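Polysaccharide Lyase Family 6 (Bacteroides cellulosilyticus, PDB 6QPS) cleaves alginate as a calcium-binding, mannuronic acid-specific lyase, probably by beta-elimination as in other family 6 polysaccharide lyases. Local coordinates at residues P143-R148 with G152-V157; H168-N173 with K454-N459; G202-Q205 with G211-I214; F236-G241 with V460-T465; G284-G289 with F352-L357. One frame throughout, in Å; residues are numbered along the deposited sequence.

Interaction 1 of 5, residues P143-R148 with G152-V157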
# COMPACT_ATOMS: atom_id res chain seq x y z
N PRO A 143 20.12 -0.91 -14.71
CA PRO A 143 20.21 -1.05 -16.17
C PRO A 143 20.41 -2.49 -16.63
O PRO A 143 20.13 -2.80 -17.80
CB PRO A 143 21.41 -0.17 -16.56
CG PRO A 143 21.72 0.67 -15.37
CD PRO A 143 21.20 -0.06 -14.16
N GLN A 144 20.92 -3.37 -15.76
CA GLN A 144 21.19 -4.76 -16.11
C GLN A 144 20.02 -5.69 -15.78
O GLN A 144 20.11 -6.89 -16.05
CB GLN A 144 22.45 -5.24 -15.39
CG GLN A 144 23.73 -4.57 -15.87
CD GLN A 144 23.95 -4.71 -17.36
OE1 GLN A 144 23.71 -5.77 -17.94
NE2 GLN A 144 24.40 -3.63 -18.00
N LYS A 145 18.95 -5.16 -15.21
CA LYS A 145 17.70 -5.89 -15.06
C LYS A 145 16.73 -5.41 -16.13
O LYS A 145 16.75 -4.25 -16.54
CB LYS A 145 17.12 -5.68 -13.66
CG LYS A 145 18.02 -6.15 -12.51
CD LYS A 145 17.33 -6.06 -11.15
CE LYS A 145 18.21 -6.58 -10.02
NZ LYS A 145 19.09 -5.54 -9.39
N GLY A 146 15.88 -6.33 -16.61
CA GLY A 146 14.95 -6.01 -17.66
C GLY A 146 13.62 -5.48 -17.15
O GLY A 146 13.28 -5.63 -15.99
N GLU A 147 12.86 -4.87 -18.06
CA GLU A 147 11.57 -4.28 -17.72
C GLU A 147 10.39 -5.22 -17.98
O GLU A 147 9.24 -4.81 -17.75
CB GLU A 147 11.37 -2.98 -18.51
CG GLU A 147 12.42 -1.91 -18.22
CD GLU A 147 12.06 -0.55 -18.80
OE1 GLU A 147 11.07 -0.45 -19.57
OE2 GLU A 147 12.77 0.43 -18.49
N ARG A 148 10.63 -6.44 -18.45
CA ARG A 148 9.57 -7.40 -18.72
C ARG A 148 9.54 -8.47 -17.65
O ARG A 148 10.52 -8.69 -16.94
CB ARG A 148 9.81 -8.07 -20.08
CG ARG A 148 9.69 -7.13 -21.28
CD ARG A 148 9.67 -7.90 -22.60
NE ARG A 148 10.98 -7.91 -23.25
CZ ARG A 148 11.18 -8.14 -24.54
NH1 ARG A 148 10.15 -8.40 -25.35
NH2 ARG A 148 12.41 -8.12 -25.03
N GLY A 152 14.28 -9.81 -14.12
CA GLY A 152 14.99 -9.22 -13.00
C GLY A 152 14.03 -8.68 -11.96
O GLY A 152 12.93 -8.23 -12.28
N ASP A 153 14.46 -8.73 -10.71
CA ASP A 153 13.62 -8.37 -9.58
C ASP A 153 14.44 -7.58 -8.58
O ASP A 153 15.53 -8.02 -8.19
CB ASP A 153 13.14 -9.67 -8.91
CG ASP A 153 11.73 -9.59 -8.39
OD1 ASP A 153 11.07 -8.55 -8.58
OD2 ASP A 153 11.28 -10.59 -7.80
N GLU A 154 13.92 -6.44 -8.15
CA GLU A 154 14.58 -5.69 -7.09
C GLU A 154 13.52 -4.92 -6.30
O GLU A 154 12.55 -4.43 -6.88
CB GLU A 154 15.69 -4.74 -7.58
CG GLU A 154 15.24 -3.67 -8.56
CD GLU A 154 16.39 -2.93 -9.25
OE1 GLU A 154 17.59 -3.20 -8.95
OE2 GLU A 154 16.09 -2.06 -10.09
N TYR A 155 13.69 -4.86 -4.98
CA TYR A 155 12.74 -4.20 -4.11
C TYR A 155 13.37 -2.91 -3.60
O TYR A 155 14.52 -2.91 -3.16
CB TYR A 155 12.38 -5.08 -2.90
CG TYR A 155 11.53 -6.31 -3.14
CD1 TYR A 155 11.31 -6.83 -4.41
CD2 TYR A 155 10.94 -6.96 -2.06
CE1 TYR A 155 10.51 -7.96 -4.60
CE2 TYR A 155 10.17 -8.07 -2.23
CZ TYR A 155 9.96 -8.60 -3.49
OH TYR A 155 9.20 -9.74 -3.65
N TRP A 156 12.61 -1.81 -3.58
CA TRP A 156 13.21 -0.52 -3.20
C TRP A 156 13.45 -0.41 -1.69
O TRP A 156 14.57 -0.15 -1.25
CB TRP A 156 12.37 0.65 -3.74
CG TRP A 156 12.67 0.93 -5.21
CD1 TRP A 156 13.58 0.27 -6.02
CD2 TRP A 156 12.06 1.93 -6.04
NE1 TRP A 156 13.54 0.79 -7.29
CE2 TRP A 156 12.64 1.83 -7.31
CE3 TRP A 156 11.08 2.90 -5.82
CZ2 TRP A 156 12.28 2.67 -8.36
CZ3 TRP A 156 10.74 3.75 -6.86
CH2 TRP A 156 11.33 3.63 -8.10
N VAL A 157 12.40 -0.62 -0.89
CA VAL A 157 12.46 -0.48 0.57
C VAL A 157 11.89 -1.73 1.23
O VAL A 157 10.77 -2.16 0.92
CB VAL A 157 11.70 0.77 1.05
CG1 VAL A 157 11.81 0.92 2.56
CG2 VAL A 157 12.19 2.01 0.35
O HOH W 1 11.64 -7.08 -14.38
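K145 meets G152 and E154 where a loop of the parallel beta-helix, on its way from strand 131-138 to strand 155-159, folds back on its own end. Its CB rests 4.2 Å from CA of G152, close enough that a side chain on the glycine would collide with it; the positive phi of G152 (138°) also suits a residue without one. Beyond CB the lysine runs extended alongside 152-154, with CE 3.6 Å from O of D153, and then bends at chi4 (90°) to bring its ammonium group to E154. There NZ donates to OE1 of E154 in a salt bridge of 2.8 Å, arriving from above the carboxylate plane rather than within it. NZ is gripped further by the carboxylate of D142 and the carbonyl of G113, while the other oxygen of E154, OE2, accepts the backbone N-H of D142. The lysine thus ties the loop to two acids, one of which is itself fastened to the other's backbone. Next along the chain, G146 adds a solvent-mediated link: water 1 bridges the two segments, 2.7 Å from O of G146 and 2.7 Å from O of G152.

Interaction 2 of 5, residues H168-N173 with K454-N459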
# COMPACT_ATOMS: atom_id res chain seq x y z
N HIS A 168 6.16 11.09 4.38
CA HIS A 168 6.44 12.30 3.60
C HIS A 168 7.48 12.06 2.51
O HIS A 168 8.22 12.96 2.13
CB HIS A 168 6.80 13.49 4.49
CG HIS A 168 5.71 13.87 5.45
ND1 HIS A 168 5.64 13.38 6.73
CD2 HIS A 168 4.64 14.70 5.30
CE1 HIS A 168 4.57 13.88 7.33
NE2 HIS A 168 3.95 14.69 6.49
N CYS A 169 7.47 10.86 1.92
CA CYS A 169 8.37 10.50 0.83
C CYS A 169 7.62 10.46 -0.50
O CYS A 169 6.39 10.46 -0.55
CB CYS A 169 9.01 9.13 1.09
SG CYS A 169 10.20 9.07 2.47
N TYR A 170 8.39 10.46 -1.60
CA TYR A 170 7.86 10.34 -2.96
C TYR A 170 8.58 9.19 -3.63
O TYR A 170 9.82 9.17 -3.67
CB TYR A 170 8.14 11.63 -3.74
CG TYR A 170 7.69 11.69 -5.19
CD1 TYR A 170 8.55 11.35 -6.21
CD2 TYR A 170 6.41 12.10 -5.53
CE1 TYR A 170 8.16 11.43 -7.55
CE2 TYR A 170 6.01 12.18 -6.86
CZ TYR A 170 6.89 11.83 -7.86
OH TYR A 170 6.47 11.91 -9.19
N PHE A 171 7.82 8.22 -4.14
CA PHE A 171 8.38 7.04 -4.78
C PHE A 171 7.72 6.89 -6.14
O PHE A 171 6.50 6.70 -6.21
CB PHE A 171 8.09 5.77 -3.98
CG PHE A 171 8.50 5.81 -2.52
CD1 PHE A 171 7.56 6.02 -1.53
CD2 PHE A 171 9.80 5.59 -2.14
CE1 PHE A 171 7.92 6.00 -0.19
CE2 PHE A 171 10.17 5.59 -0.79
CZ PHE A 171 9.22 5.78 0.17
N ALA A 172 8.50 6.96 -7.22
CA ALA A 172 7.88 6.90 -8.54
C ALA A 172 8.80 6.32 -9.61
O ALA A 172 10.03 6.31 -9.48
CB ALA A 172 7.42 8.29 -9.01
N ASN A 173 8.17 5.85 -10.68
CA ASN A 173 8.84 5.43 -11.92
C ASN A 173 9.72 4.20 -11.73
O ASN A 173 10.82 4.11 -12.30
CB ASN A 173 9.59 6.59 -12.55
CG ASN A 173 8.64 7.76 -12.84
OD1 ASN A 173 7.67 7.59 -13.55
ND2 ASN A 173 8.88 8.90 -12.22
N LYS A 454 10.08 18.94 -7.17
CA LYS A 454 9.14 19.58 -8.08
C LYS A 454 8.10 18.60 -8.61
O LYS A 454 6.92 18.96 -8.77
CB LYS A 454 9.88 20.29 -9.21
CG LYS A 454 8.96 21.07 -10.14
CD LYS A 454 9.73 21.78 -11.26
CE LYS A 454 10.66 20.84 -11.97
NZ LYS A 454 10.18 20.48 -13.37
N ALA A 455 8.49 17.36 -8.90
CA ALA A 455 7.52 16.42 -9.44
C ALA A 455 6.43 16.08 -8.42
O ALA A 455 5.30 15.77 -8.81
CB ALA A 455 8.20 15.14 -9.92
N LEU A 456 6.73 16.09 -7.12
CA LEU A 456 5.67 15.95 -6.12
C LEU A 456 4.67 17.10 -6.25
O LEU A 456 3.46 16.88 -6.29
CB LEU A 456 6.28 15.94 -4.72
CG LEU A 456 5.40 15.90 -3.47
CD1 LEU A 456 4.75 17.24 -3.13
CD2 LEU A 456 4.34 14.80 -3.57
N LYS A 457 5.18 18.34 -6.33
CA LYS A 457 4.28 19.48 -6.41
C LYS A 457 3.46 19.45 -7.68
O LYS A 457 2.27 19.79 -7.67
CB LYS A 457 5.06 20.78 -6.30
CG LYS A 457 5.70 20.96 -4.92
CD LYS A 457 6.42 22.29 -4.78
CE LYS A 457 7.79 22.26 -5.46
NZ LYS A 457 8.84 22.91 -4.62
N GLU A 458 4.08 19.07 -8.79
CA GLU A 458 3.38 18.99 -10.07
C GLU A 458 2.28 17.93 -10.03
O GLU A 458 1.16 18.17 -10.49
CB GLU A 458 4.38 18.71 -11.20
CG GLU A 458 5.34 19.86 -11.48
CD GLU A 458 6.50 19.48 -12.38
OE1 GLU A 458 6.63 18.29 -12.76
OE2 GLU A 458 7.31 20.39 -12.70
N ASN A 459 2.59 16.74 -9.50
CA ASN A 459 1.60 15.66 -9.45
C ASN A 459 0.44 16.01 -8.51
O ASN A 459 -0.72 15.67 -8.78
CB ASN A 459 2.20 14.32 -8.97
CG ASN A 459 3.20 13.68 -9.92
OD1 ASN A 459 3.89 12.71 -9.53
ND2 ASN A 459 3.28 14.17 -11.15
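Strand 170-172 and helix 454-459 run almost perpendicular, their axes 9.8 Å apart at 84°, and approach most closely in the backbone at Y170 and L456. The tyrosine bridges the gap. A chi1 of 179° swings its ring away from its own backbone N and straight out from the strand to the helix surface. CB and CD2 of L456 both lie against CD2 of Y170, at 3.9 Å, while the backbone N of L456 lies over one face of the ring. CB of A455 packs obliquely near the phenol end, 3.7 Å from OH of Y170. Beyond them N459, one helical turn on from A455, presents its amide oxygen at the ring edge, and OH of Y170 donates to OD1 of N459 over 2.7 Å. The bond meets the carbonyl at 142°, with the donor tilted out of the carbonyl plane. H453 and P450, just before the helix, also pack on the tyrosine, and F200 of the next coil touches L456 and N459. Since the phenol is the donor, the amide must keep its oxygen turned toward the strand; one short directional bond thus satisfies a buried hydroxyl and fixes the rotation of N459 amid otherwise apolar packing.

Interaction 3 of 5, residues G202-Q205 with G211-I214; sequences GERQ and GAEI. With CA (calcium ion), chain C.
The loop between strands 200-201 and 215-218 supplies two of the calcium ligands, N210 and E213, and R204 at the start of that loop packs against A212, E213 and I214 at its end. The arginine is extended from CG to NE, which carries its guanidinium across the gap to the returning chain. A212 lies over its guanidinium: CA is 3.4 Å above the plane, offset toward the rim, and CB of A212 is 3.6 Å from CZ of R204. NH1 of R204 comes 3.1 Å from O of A212, over a face, and 2.9 Å from O of E213, near the plane; neither has the angle of a hydrogen bond. The firmer polar hold is from NH2 to the carbonyl of G178. Nearer the backbone, CD1 of I214 touches CD of R204 at 3.8 Å. A leucine in place of R204 would probably leave the carbonyls of A212, E213 and G178 without their positive neighbour and open a gap over A212. The side chain of E213 leaves its backbone away from R204, and its OE2 binds calcium at 2.4 Å. N210, E242, E244 and waters 2 and 3 complete the site, and E242 also accepts the N-H groups of G211 and A212. The positive charge near the carbonyls of A212 and E213, together with the N-H groups held by E242, is likely to steady the backbone that carries the metal ligand.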
# COMPACT_ATOMS: atom_id res chain seq x y z
N GLY A 202 3.92 7.50 -6.72
CA GLY A 202 3.61 7.95 -8.07
C GLY A 202 3.60 6.86 -9.12
O GLY A 202 3.49 5.66 -8.83
N GLU A 203 3.76 7.29 -10.36
CA GLU A 203 3.41 6.46 -11.49
C GLU A 203 4.19 5.16 -11.52
O GLU A 203 5.41 5.12 -11.29
CB GLU A 203 3.65 7.25 -12.78
CG GLU A 203 3.20 6.47 -14.01
CD GLU A 203 2.91 7.35 -15.22
OE1 GLU A 203 3.50 8.44 -15.32
OE2 GLU A 203 2.07 6.94 -16.05
N ARG A 204 3.48 4.10 -11.87
CA ARG A 204 4.08 2.82 -12.23
C ARG A 204 3.34 2.31 -13.46
O ARG A 204 2.11 2.12 -13.40
CB ARG A 204 3.98 1.80 -11.10
CG ARG A 204 4.87 0.58 -11.36
CD ARG A 204 5.00 -0.39 -10.20
NE ARG A 204 6.05 -1.34 -10.52
CZ ARG A 204 6.64 -2.15 -9.64
NH1 ARG A 204 6.24 -2.16 -8.37
NH2 ARG A 204 7.63 -2.93 -10.04
N GLN A 205 4.06 2.12 -14.56
CA GLN A 205 3.42 1.67 -15.78
C GLN A 205 3.12 0.17 -15.76
O GLN A 205 3.72 -0.59 -14.99
CB GLN A 205 4.32 1.99 -16.97
CG GLN A 205 4.48 3.48 -17.23
CD GLN A 205 3.39 4.05 -18.12
OE1 GLN A 205 2.71 3.31 -18.85
NE2 GLN A 205 3.21 5.36 -18.07
N GLY A 211 3.89 -9.30 -9.90
CA GLY A 211 5.06 -8.86 -9.17
C GLY A 211 5.42 -7.40 -9.34
O GLY A 211 6.61 -7.07 -9.29
N ALA A 212 4.43 -6.51 -9.49
CA ALA A 212 4.66 -5.08 -9.65
C ALA A 212 3.82 -4.29 -8.65
O ALA A 212 3.40 -3.16 -8.93
CB ALA A 212 4.45 -4.63 -11.10
N GLU A 213 3.55 -4.88 -7.48
CA GLU A 213 2.79 -4.22 -6.42
C GLU A 213 3.54 -2.98 -5.92
O GLU A 213 4.76 -2.88 -6.01
CB GLU A 213 2.60 -5.19 -5.25
CG GLU A 213 1.86 -6.50 -5.59
CD GLU A 213 2.74 -7.68 -6.04
OE1 GLU A 213 3.94 -7.47 -6.36
OE2 GLU A 213 2.20 -8.83 -6.10
N ILE A 214 2.79 -2.04 -5.35
CA ILE A 214 3.41 -0.91 -4.66
C ILE A 214 3.76 -1.28 -3.22
O ILE A 214 4.91 -1.11 -2.79
CB ILE A 214 2.49 0.33 -4.70
CG1 ILE A 214 2.10 0.72 -6.14
CG2 ILE A 214 3.18 1.54 -4.03
CD1 ILE A 214 3.25 0.97 -7.09
CA CA C . 0.34 -9.34 -7.44
O HOH W 2 0.45 -11.55 -6.42
O HOH W 3 -1.73 -10.10 -8.55

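Interaction 4 of 5, residues F236-G241 with V460-T465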
# COMPACT_ATOMS: atom_id res chain seq x y z
N PHE A 236 -1.78 7.34 -3.83
CA PHE A 236 -1.35 6.41 -4.88
C PHE A 236 -1.83 7.02 -6.20
O PHE A 236 -3.03 7.11 -6.46
CB PHE A 236 -1.93 5.01 -4.64
CG PHE A 236 -1.47 4.42 -3.33
CD1 PHE A 236 -2.11 4.76 -2.15
CD2 PHE A 236 -0.39 3.58 -3.29
CE1 PHE A 236 -1.67 4.25 -0.94
CE2 PHE A 236 0.06 3.07 -2.07
CZ PHE A 236 -0.57 3.42 -0.91
N PHE A 237 -0.89 7.44 -7.05
CA PHE A 237 -1.16 8.21 -8.27
C PHE A 237 -0.64 7.44 -9.48
O PHE A 237 0.57 7.26 -9.64
CB PHE A 237 -0.45 9.57 -8.14
CG PHE A 237 -0.46 10.45 -9.37
CD1 PHE A 237 0.62 10.49 -10.23
CD2 PHE A 237 -1.52 11.32 -9.60
CE1 PHE A 237 0.64 11.35 -11.34
CE2 PHE A 237 -1.52 12.18 -10.71
CZ PHE A 237 -0.46 12.19 -11.57
N ARG A 238 -1.57 6.95 -10.31
CA ARG A 238 -1.19 6.23 -11.52
C ARG A 238 -0.32 5.02 -11.20
O ARG A 238 0.59 4.66 -11.97
CB ARG A 238 -0.57 7.19 -12.55
CG ARG A 238 -1.59 8.25 -12.95
CD ARG A 238 -1.02 9.24 -13.90
NE ARG A 238 -2.06 10.16 -14.35
CZ ARG A 238 -1.84 11.27 -15.05
NH1 ARG A 238 -0.60 11.63 -15.36
NH2 ARG A 238 -2.88 12.02 -15.42
N CYS A 239 -0.65 4.34 -10.10
CA CYS A 239 0.04 3.10 -9.72
C CYS A 239 -0.63 1.95 -10.46
O CYS A 239 -1.66 1.43 -10.01
CB CYS A 239 -0.01 2.88 -8.21
SG CYS A 239 0.73 4.20 -7.20
N SER A 240 -0.06 1.55 -11.59
CA SER A 240 -0.75 0.71 -12.57
C SER A 240 0.12 -0.45 -13.03
O SER A 240 -0.04 -0.95 -14.14
CB SER A 240 -1.23 1.55 -13.75
OG SER A 240 -2.08 2.57 -13.25
N GLY A 241 1.02 -0.92 -12.17
CA GLY A 241 1.87 -2.03 -12.56
C GLY A 241 1.13 -3.34 -12.74
O GLY A 241 1.51 -4.16 -13.60
N VAL A 460 0.74 16.64 -7.37
CA VAL A 460 -0.30 17.09 -6.45
C VAL A 460 -1.18 18.14 -7.12
O VAL A 460 -2.41 18.10 -7.01
CB VAL A 460 0.31 17.61 -5.14
CG1 VAL A 460 -0.71 18.45 -4.34
CG2 VAL A 460 0.87 16.45 -4.29
N ASN A 461 -0.56 19.07 -7.85
CA ASN A 461 -1.34 20.08 -8.55
C ASN A 461 -2.24 19.45 -9.62
O ASN A 461 -3.36 19.91 -9.85
CB ASN A 461 -0.43 21.12 -9.20
CG ASN A 461 -1.20 22.16 -9.98
OD1 ASN A 461 -1.18 22.19 -11.21
ND2 ASN A 461 -1.92 23.00 -9.26
N HIS A 462 -1.76 18.38 -10.27
CA HIS A 462 -2.60 17.67 -11.22
C HIS A 462 -3.86 17.14 -10.55
O HIS A 462 -4.98 17.33 -11.05
CB HIS A 462 -1.86 16.54 -11.93
CG HIS A 462 -2.70 15.91 -13.00
ND1 HIS A 462 -2.67 16.33 -14.31
CD2 HIS A 462 -3.66 14.96 -12.93
CE1 HIS A 462 -3.57 15.66 -15.00
NE2 HIS A 462 -4.17 14.80 -14.19
N ILE A 463 -3.71 16.43 -9.43
CA ILE A 463 -4.89 15.91 -8.72
C ILE A 463 -5.81 17.07 -8.35
O ILE A 463 -7.02 17.02 -8.59
CB ILE A 463 -4.47 15.11 -7.48
CG1 ILE A 463 -3.68 13.85 -7.86
CG2 ILE A 463 -5.71 14.72 -6.66
CD1 ILE A 463 -3.03 13.11 -6.67
N ASP A 464 -5.23 18.13 -7.76
CA ASP A 464 -6.01 19.27 -7.29
C ASP A 464 -6.87 19.86 -8.40
O ASP A 464 -8.01 20.27 -8.16
CB ASP A 464 -5.06 20.33 -6.73
CG ASP A 464 -5.77 21.49 -6.04
OD1 ASP A 464 -6.87 21.31 -5.51
OD2 ASP A 464 -5.19 22.60 -6.00
N THR A 465 -6.33 19.93 -9.63
CA THR A 465 -7.02 20.55 -10.76
C THR A 465 -7.73 19.56 -11.69
O THR A 465 -8.31 19.99 -12.70
CB THR A 465 -6.06 21.43 -11.58
OG1 THR A 465 -4.97 20.64 -12.04
CG2 THR A 465 -5.55 22.60 -10.72
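F237 lays one margin of its ring along I463: the CG1-CD1 arm of the isoleucine runs beside the CD2-CE2 side of the phenyl group, with CD1 of I463 3.8 Å from CD2 of F237. The ring projects from the end of strand 230-237 to the helix because chi1, at 173°, turns CG directly away from the backbone N. Its edge also faces H462, whose CD2 is 4.2 Å from CE2 of F237. One face is taken by R238: CD of the arginine sits 3.6 Å above the ring, and CZ of F237 in turn lies 3.5 Å over the guanidinium plane, both offset toward the rim. NH2 of R238 approaches NE2 of H462 to 3.3 Å, but the angle is too poor for a hydrogen bond, and the two planes are turned 61° apart; the charge of R238 is instead matched by E262 through NE. Truncating F237 to alanine would probably open a gap beside I463 and leave the arginine's aliphatic stem without its aromatic support. I463 reaches on to I441 and I445 of helix 433-445. The C-terminal helix 454-465 thus packs across the outside of the parallel beta-helix, onto F200, F237 and Y261 at the ends of strands from three successive coils.

Interaction 5 of 5, residues G284-G289 with F352-L357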
# COMPACT_ATOMS: atom_id res chain seq x y z
N GLY A 284 -11.26 6.79 -9.95
CA GLY A 284 -10.71 6.02 -11.05
C GLY A 284 -10.74 6.71 -12.41
O GLY A 284 -10.01 6.30 -13.31
N HIS A 285 -11.59 7.71 -12.59
CA HIS A 285 -11.76 8.38 -13.89
C HIS A 285 -12.08 7.38 -15.01
O HIS A 285 -11.80 7.63 -16.20
CB HIS A 285 -10.56 9.27 -14.27
CG HIS A 285 -10.54 10.58 -13.55
ND1 HIS A 285 -9.39 11.31 -13.35
CD2 HIS A 285 -11.55 11.30 -13.00
CE1 HIS A 285 -9.69 12.41 -12.67
NE2 HIS A 285 -10.99 12.44 -12.47
N ASN A 286 -12.71 6.26 -14.64
CA ASN A 286 -13.15 5.24 -15.60
C ASN A 286 -12.00 4.65 -16.41
O ASN A 286 -12.20 4.14 -17.52
CB ASN A 286 -14.25 5.75 -16.54
CG ASN A 286 -15.54 6.08 -15.80
OD1 ASN A 286 -16.05 5.26 -15.04
ND2 ASN A 286 -16.04 7.29 -15.98
N LEU A 287 -10.79 4.66 -15.87
CA LEU A 287 -9.63 4.17 -16.61
C LEU A 287 -9.45 2.66 -16.48
O LEU A 287 -9.88 2.03 -15.51
CB LEU A 287 -8.37 4.88 -16.11
CG LEU A 287 -8.31 6.39 -16.35
CD1 LEU A 287 -6.98 6.92 -15.83
CD2 LEU A 287 -8.50 6.75 -17.84
N ARG A 288 -8.82 2.08 -17.51
CA ARG A 288 -8.58 0.65 -17.61
C ARG A 288 -7.98 0.11 -16.32
O ARG A 288 -7.02 0.66 -15.79
CB ARG A 288 -7.59 0.43 -18.75
CG ARG A 288 -7.34 -1.03 -19.10
CD ARG A 288 -6.21 -1.15 -20.11
NE ARG A 288 -6.53 -0.51 -21.37
CZ ARG A 288 -5.67 -0.35 -22.35
NH1 ARG A 288 -4.41 -0.77 -22.20
NH2 ARG A 288 -6.06 0.24 -23.46
N GLY A 289 -8.57 -0.97 -15.81
CA GLY A 289 -7.98 -1.70 -14.69
C GLY A 289 -8.18 -1.10 -13.30
O GLY A 289 -7.80 -1.73 -12.31
N PHE A 352 -20.34 3.34 -3.32
CA PHE A 352 -19.90 2.76 -4.58
C PHE A 352 -20.62 3.52 -5.68
O PHE A 352 -21.81 3.30 -5.92
CB PHE A 352 -20.21 1.28 -4.63
CG PHE A 352 -19.63 0.51 -3.49
CD1 PHE A 352 -18.35 -0.00 -3.57
CD2 PHE A 352 -20.36 0.32 -2.33
CE1 PHE A 352 -17.80 -0.70 -2.51
CE2 PHE A 352 -19.81 -0.41 -1.27
CZ PHE A 352 -18.53 -0.90 -1.36
N LEU A 353 -19.90 4.42 -6.32
CA LEU A 353 -20.44 5.36 -7.30
C LEU A 353 -19.91 5.00 -8.69
O LEU A 353 -18.69 5.08 -8.93
CB LEU A 353 -20.07 6.78 -6.90
CG LEU A 353 -20.53 7.90 -7.82
CD1 LEU A 353 -22.06 7.92 -7.99
CD2 LEU A 353 -20.04 9.25 -7.34
N ASN A 354 -20.81 4.63 -9.59
CA ASN A 354 -20.42 4.10 -10.89
C ASN A 354 -19.27 3.09 -10.74
O ASN A 354 -18.30 3.09 -11.51
CB ASN A 354 -20.06 5.23 -11.85
CG ASN A 354 -19.82 4.74 -13.24
OD1 ASN A 354 -20.50 3.82 -13.72
ND2 ASN A 354 -18.86 5.36 -13.92
N SER A 355 -19.42 2.20 -9.75
CA SER A 355 -18.45 1.15 -9.44
C SER A 355 -19.21 -0.11 -9.02
O SER A 355 -20.15 -0.04 -8.23
CB SER A 355 -17.55 1.61 -8.29
OG SER A 355 -16.85 2.81 -8.63
N SER A 356 -18.78 -1.27 -9.53
CA SER A 356 -19.58 -2.49 -9.45
C SER A 356 -19.51 -3.17 -8.07
O SER A 356 -18.57 -2.97 -7.27
CB SER A 356 -19.09 -3.50 -10.48
OG SER A 356 -17.85 -4.02 -10.00
N LEU A 357 -20.50 -4.04 -7.83
CA LEU A 357 -20.49 -5.01 -6.73
C LEU A 357 -20.44 -6.39 -7.36
O LEU A 357 -21.33 -6.72 -8.16
CB LEU A 357 -21.74 -4.88 -5.85
CG LEU A 357 -21.94 -3.52 -5.20
CD1 LEU A 357 -23.30 -3.48 -4.47
CD2 LEU A 357 -20.83 -3.14 -4.26
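N286 and N354 meet through their amides at the surface of the parallel beta-helix, each at a bend that follows a strand. OD1 of N286 comes 3.0 Å from ND2 of N354, yet the angle is too poor for a hydrogen bond: the side chains cross at about a right angle and the amide planes stand 67° apart. ND2 of N354 donates instead to OD1 of D309, a residue whose backbone also bonds with that of N286. R311 adds a second tie, donating to the carbonyl of N354 and weakly to OD1 of N286. The intervening coil, which carries D309 and R311, therefore holds both asparagines. Behind N286, a type I' turn from G284 to L287 sets its position, closed by N of L287 on O of G284 at 3.1 Å. H285 of this turn bonds through its ring to E262 and to the backbone O of R467, the C-terminal residue. N354, like N286, has a positive phi (44°), which bends the chain out of strand 345-353. S355 then braces the bend, its OG donating to O of L353 over 2.9 Å from well above the carbonyl plane. Deeper still, CD2 of L357 sits 3.8 Å above the ring plane of F352, over its centre.

All five contacts lie in or against one parallel beta-helix. Interactions 2 and 4, with centres 10 Å apart, use successive halves of helix 454-465, which returns from the end of the chain to lie against strands 170-172 and 230-237; N459 packs on F237 between them. Interaction 3 touches both through backbone bonds between neighbouring coils, F171 to G202 and R204 to R238 and S240, joining the helix-covered side to the calcium site. The centre of interaction 1 lies 12 Å from that of interaction 3 without touching it, but its W156 packs on A172 of interaction 2; it closes first along the chain. Interaction 5 is nested within the loops closed by 2 and 4, and its centre is 31 Å from that of interaction 1.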